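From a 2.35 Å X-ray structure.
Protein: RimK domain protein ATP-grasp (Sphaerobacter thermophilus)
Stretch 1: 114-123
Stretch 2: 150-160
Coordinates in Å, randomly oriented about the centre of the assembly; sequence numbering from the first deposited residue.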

# COMPACT_ATOMS: atom_id res chain seq x y z
N GLY B 114 10.58 1.23 13.65
CA GLY B 114 12.00 1.52 13.69
C GLY B 114 12.77 0.41 14.38
O GLY B 114 12.19 -0.53 14.93
N GLU B 115 14.10 0.54 14.34
CA GLU B 115 14.98 -0.50 14.87
C GLU B 115 14.76 -0.70 16.37
O GLU B 115 14.68 -1.84 16.85
N GLU B 116 14.69 0.39 17.12
CA GLU B 116 14.49 0.28 18.57
C GLU B 116 13.18 -0.42 18.89
O GLU B 116 13.13 -1.30 19.75
N ALA B 117 12.10 -0.04 18.20
CA ALA B 117 10.81 -0.68 18.41
C ALA B 117 10.87 -2.17 18.12
O ALA B 117 10.22 -2.97 18.80
N ILE B 118 11.63 -2.57 17.09
CA ILE B 118 11.76 -3.99 16.76
C ILE B 118 12.33 -4.76 17.94
O ILE B 118 11.81 -5.80 18.34
N PHE B 119 13.41 -4.24 18.53
CA PHE B 119 13.98 -4.91 19.69
C PHE B 119 13.09 -4.76 20.92
O PHE B 119 13.09 -5.64 21.79
N ALA B 120 12.31 -3.68 21.00
CA ALA B 120 11.35 -3.54 22.09
C ALA B 120 10.27 -4.62 22.01
O ALA B 120 9.89 -5.20 23.03
N ALA B 121 9.77 -4.89 20.80
CA ALA B 121 8.78 -5.94 20.63
C ALA B 121 9.38 -7.33 20.83
O ALA B 121 8.70 -8.23 21.35
N ILE B 122 10.64 -7.52 20.43
CA ILE B 122 11.29 -8.81 20.60
C ILE B 122 11.48 -9.13 22.08
O ILE B 122 11.35 -10.28 22.51
N ALA B 123 11.77 -8.10 22.89
CA ALA B 123 11.88 -8.31 24.33
C ALA B 123 10.53 -8.70 24.93
O ALA B 123 10.47 -9.58 25.80
N ALA B 150 20.65 -13.32 15.45
CA ALA B 150 19.81 -13.32 14.26
C ALA B 150 19.09 -11.98 14.11
O ALA B 150 18.91 -11.49 12.99
N ALA B 151 18.68 -11.38 15.23
CA ALA B 151 17.98 -10.10 15.18
C ALA B 151 18.89 -9.00 14.65
O ALA B 151 18.53 -8.27 13.73
N GLU B 152 20.09 -8.88 15.23
CA GLU B 152 21.04 -7.86 14.79
C GLU B 152 21.45 -8.05 13.34
O GLU B 152 21.90 -7.08 12.71
N ALA B 153 21.32 -9.26 12.80
CA ALA B 153 21.73 -9.51 11.43
C ALA B 153 20.70 -8.99 10.43
O ALA B 153 21.05 -8.29 9.47
N ILE B 154 19.43 -9.32 10.64
CA ILE B 154 18.40 -8.91 9.69
C ILE B 154 18.14 -7.41 9.81
O ILE B 154 17.91 -6.73 8.80
N VAL B 155 18.18 -6.88 11.03
CA VAL B 155 18.02 -5.43 11.21
C VAL B 155 19.15 -4.68 10.52
O VAL B 155 18.94 -3.62 9.93
N GLU B 156 20.37 -5.24 10.57
CA GLU B 156 21.48 -4.62 9.87
C GLU B 156 21.33 -4.76 8.36
O GLU B 156 21.69 -3.85 7.60
N HIS B 157 20.80 -5.89 7.90
CA HIS B 157 20.64 -6.11 6.47
C HIS B 157 19.60 -5.17 5.86
O HIS B 157 19.74 -4.76 4.70
N ARG B 158 18.54 -4.84 6.61
CA ARG B 158 17.50 -3.98 6.06
C ARG B 158 17.90 -2.51 6.10
O ARG B 158 17.58 -1.76 5.17
N ILE B 159 18.58 -2.09 7.17
CA ILE B 159 19.13 -0.73 7.21
C ILE B 159 20.09 -0.52 6.05
O ILE B 159 20.16 0.58 5.47
N MSE B 160 20.82 -1.56 5.67
CA MSE B 160 21.82 -1.49 4.63
C MSE B 160 21.22 -1.58 3.23
O MSE B 160 21.85 -1.18 2.25

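The two stretches are helical segments of one chain, and their axes run nearly antiparallel, with 157° between the N-to-C directions and a closest approach of 11.3 Å. At that separation the backbones do not touch, so side chains must fill the gap. The CA register aligns the segments: Glu115 lies across from Val155 (CA to CA 6.9 Å) and Phe119 across from Ala151 (CA to CA 8.0 Å), so a step of four residues forward on the first helix matches a step of four backward on the second. The contact is modest, 290 Å² summed over both sides, and three residues, Val155, Phe119 and Glu115, supply more than half of it.

Val155 is covered most, with 71 Å². Its CA-to-CB bond points toward the first helix. With chi1 at 172° (t), Val155 CG1 lies 3.7 Å from Glu115 CG, the aliphatic part of the glutamate, and 4.3 Å from Phe119 CE2, while Val155 CG2 meets Ile118, whose CG2 is 4.2 Å from it, and lies 3.9 Å from Phe119 CZ. The CA-to-CB bond of Ile118 (m, t) also points toward the second helix, but the residue gives up just 18 Å²; it is buried.

Phe119 has 55 Å² covered, by a less direct route. Its CA-to-CB bond points sideways, yet chi1 of -66° (m) and chi2 of -64° bring the end of the ring nearer to the second helix. The ring meets Ala151 at its edge, with CE1 3.6 Å from Ala151 CB, close to the ring plane. The backbone of Glu152 lies near the same edge, its N 4.3 Å from Phe119 CE1, while Glu152 CG is 4.3 Å from Phe119 CZ. The small side chain of Ala151, directed toward the first helix, also receives Ile122 (m, t), whose CD1 reaches within 4.0 Å of Ala151 CB. One methyl therefore serves two larger apolar neighbours.

Glu115, with 48 Å², is the polar member of the group. Its CA-to-CB bond points toward the second helix, and the chain is extended, chi1 164° (t) and chi2 -175° (t), which lays its methylene carbons along Val155 and carries the carboxylate beyond. There OE1 comes within 3.3 Å of Ile159 CD1, a contact between a carboxylate oxygen and a methyl group rather than a polar pairing. The CA-to-CB bond of Ile159 (m, t) points toward the first helix, and the residue remains exposed.

No direct hydrogen bond joins the stretches. The polar link is instead a water that donates to both carboxylates: its oxygen lies 3.2 Å from Glu156 OE2 and 3.3 Å from Glu115 OE1, the latter bond weak. Glu156 starts sideways with chi1 off a well at -136°, but its end comes nearer to the first helix. The water thus lets two acidic groups share a donor, beside a largely apolar contact.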

# COMPACT_ATOMS: atom_id res chain seq x y z
CB GLU B 115 16.44 -0.16 14.58
CG GLU B 115 17.42 -0.98 15.41
CD GLU B 115 18.87 -0.56 15.20
OE1 GLU B 115 19.11 0.32 14.35
OE2 GLU B 115 19.75 -1.11 15.89
CB GLU B 116 14.54 1.67 19.20
CG GLU B 116 14.37 1.70 20.70
CD GLU B 116 14.73 3.04 21.29
OE1 GLU B 116 15.52 3.77 20.66
OE2 GLU B 116 14.21 3.38 22.38
CB ALA B 117 9.75 -0.02 17.54
CB ILE B 118 12.61 -4.18 15.50
CG1 ILE B 118 11.84 -3.71 14.26
CG2 ILE B 118 13.05 -5.63 15.35
CD1 ILE B 118 12.65 -3.79 12.98
CB PHE B 119 15.39 -4.38 19.97
CG PHE B 119 16.39 -4.72 18.89
CD1 PHE B 119 16.73 -6.04 18.65
CD2 PHE B 119 16.98 -3.73 18.13
CE1 PHE B 119 17.64 -6.36 17.66
CE2 PHE B 119 17.89 -4.04 17.14
CZ PHE B 119 18.23 -5.37 16.90
CB ALA B 120 10.73 -2.15 22.07
CB ALA B 121 8.14 -5.84 19.25
CB ILE B 122 12.64 -8.82 19.85
CG1 ILE B 122 12.40 -8.96 18.34
CG2 ILE B 122 13.53 -9.93 20.35
CD1 ILE B 122 13.67 -8.93 17.52
CB ALA B 123 12.42 -7.05 25.00
CB ALA B 150 18.80 -14.47 14.32
CB ALA B 151 17.44 -9.75 16.56
CB GLU B 152 22.27 -7.87 15.69
CG GLU B 152 21.98 -7.53 17.15
CD GLU B 152 23.21 -7.64 18.04
OE1 GLU B 152 24.16 -8.37 17.68
OE2 GLU B 152 23.23 -6.98 19.10
CB ALA B 153 21.97 -11.01 11.22
CB ILE B 154 17.12 -9.73 9.90
CG1 ILE B 154 17.46 -11.22 9.87
CG2 ILE B 154 16.10 -9.41 8.83
CD1 ILE B 154 16.36 -12.13 10.36
CB VAL B 155 17.93 -5.09 12.71
CG1 VAL B 155 17.95 -3.59 12.91
CG2 VAL B 155 16.67 -5.68 13.32
CB GLU B 156 22.80 -5.23 10.33
CG GLU B 156 23.89 -4.20 10.59
CD GLU B 156 23.46 -3.16 11.61
OE1 GLU B 156 23.00 -3.55 12.70
OE2 GLU B 156 23.58 -1.95 11.31
CB HIS B 157 20.26 -7.57 6.20
CG HIS B 157 20.05 -7.88 4.75
ND1 HIS B 157 20.63 -7.14 3.73
CD2 HIS B 157 19.33 -8.85 4.14
CE1 HIS B 157 20.27 -7.65 2.57
NE2 HIS B 157 19.48 -8.69 2.79
CB ARG B 158 16.19 -4.20 6.82
CG ARG B 158 15.66 -5.63 6.75
CD ARG B 158 15.63 -6.15 5.32
NE ARG B 158 14.79 -5.33 4.44
CZ ARG B 158 14.57 -5.60 3.15
NH1 ARG B 158 13.79 -4.80 2.43
NH2 ARG B 158 15.13 -6.66 2.59
CB ILE B 159 19.81 -0.48 8.57
CG1 ILE B 159 18.76 -0.32 9.68
CG2 ILE B 159 20.72 0.74 8.52
CD1 ILE B 159 19.35 -0.10 11.06
CB MSE B 160 22.84 -2.61 4.84
CG MSE B 160 24.12 -2.49 4.04
SE MSE B 160 25.34 -3.92 4.55
CE MSE B 160 25.50 -3.52 6.45
O HOH W 1 22.11 0.39 12.92